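PDB 5GVJ: enoyl-[acyl-carrier-protein] reductase [FMN] from Thermotoga maritima, which catalyses the NADH-dependent, FMN-mediated reduction of enoyl-[acyl-carrier-protein], the reductive step that completes each cycle of bacterial fatty acid elongation. Local coordinates for the interface of chains A and B. Sequence-based numbering; all coordinates share one arbitrary frame. Chains: chain A/B, Enoyl-[acyl-carrier-protein] reductase [FMN].

The interface of chains A and B. Residues chain A 121, 123, 150; chain B 218.
Where B:Arg218 reaches across to A:Ser121, A:Ser123 and A:Val150, the two chains meet in one patch of a two-fold symmetric homodimer interface, and the same contact recurs with the chains exchanged, so it ties the copies together twice in the deposited pair, which may be the biological dimer, though the structure alone does not show this. The long arginine packs along its stem and turns one guanidinium face to two serines. Near its base, CG of B:Arg218 packs against the CG2 methyl of A:Val150 at 3.7 Å, the two side chains crossing at about a right angle; a beta-branched valine holds an apolar methyl close to its own backbone, which suits the aliphatic stem. The arginine chain then bends at CG-CD (chi3 -60°), which turns the guanidinium toward the serines. A:Ser121 lies over its face, CB 3.6 Å from CZ of B:Arg218 and displaced toward the rim, and a side chain this small lets the flat group come close to the backbone. Over the same face, A:Ser123 OG stands 3.1 Å from NH2 of B:Arg218, a close polar contact but too far above the plane for a straight N-H···O bond. An alanine in place of B:Arg218 would probably take the polar neighbour from the A:Ser123 hydroxyl and the packing from A:Ser121 and A:Val150. In the fold, A:Ser121 directly precedes helix 122-130, whose first turn carries A:Ser123; A:Val150 lies before helix 152-162, and B:Arg218 between helix 206-214 and strand 220-223.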
ATOM      1  N   SER A 121      -0.598  12.582   5.530  1.00 26.29           N
ATOM      2  CA  SER A 121       0.781  13.015   5.482  1.00 25.00           C
ATOM      3  C   SER A 121       1.433  12.798   6.834  1.00 23.20           C
ATOM      4  O   SER A 121       0.779  12.725   7.875  1.00 25.02           O
ATOM      5  CB  SER A 121       0.902  14.488   5.077  1.00 28.22           C
ATOM      6  OG  SER A 121       0.336  15.321   6.076  1.00 29.25           O
ATOM      7  N   SER A 123       3.638  15.062   8.012  1.00 28.19           N
ATOM      8  CA  SER A 123       3.692  16.366   8.664  1.00 30.56           C
ATOM      9  C   SER A 123       2.393  16.659   9.408  1.00 25.52           C
ATOM     10  O   SER A 123       2.415  17.122  10.553  1.00 23.23           O
ATOM     11  CB  SER A 123       3.980  17.456   7.633  1.00 31.49           C
ATOM     12  OG  SER A 123       2.977  17.456   6.630  1.00 35.62           O
ATOM     13  N   VAL A 150      -0.226   9.409  -0.706  1.00 19.88           N
ATOM     14  CA  VAL A 150       0.629   8.334  -0.209  1.00 19.83           C
ATOM     15  C   VAL A 150      -0.196   7.063  -0.030  1.00 18.99           C
ATOM     16  O   VAL A 150      -1.347   7.113   0.427  1.00 15.69           O
ATOM     17  CB  VAL A 150       1.306   8.753   1.109  1.00 17.15           C
ATOM     18  CG1 VAL A 150       2.379   7.732   1.506  1.00 14.19           C
ATOM     19  CG2 VAL A 150       1.912  10.147   0.970  1.00 19.31           C
TER
ATOM     20  N   ARG B 218       5.923  12.253   0.203  1.00 19.31           N
ATOM     21  CA  ARG B 218       5.049  13.005  -0.693  1.00 25.49           C
ATOM     22  C   ARG B 218       5.800  13.650  -1.851  1.00 25.72           C
ATOM     23  O   ARG B 218       5.205  14.426  -2.603  1.00 24.73           O
ATOM     24  CB  ARG B 218       4.297  14.091   0.089  1.00 23.50           C
ATOM     25  CG  ARG B 218       3.213  13.561   1.003  1.00 29.46           C
ATOM     26  CD  ARG B 218       2.354  14.701   1.570  1.00 28.68           C
ATOM     27  NE  ARG B 218       3.166  15.639   2.347  1.00 37.52           N
ATOM     28  CZ  ARG B 218       2.698  16.766   2.877  1.00 41.45           C
ATOM     29  NH1 ARG B 218       1.419  17.088   2.713  1.00 42.19           N
ATOM     30  NH2 ARG B 218       3.503  17.566   3.571  1.00 38.15           N
TER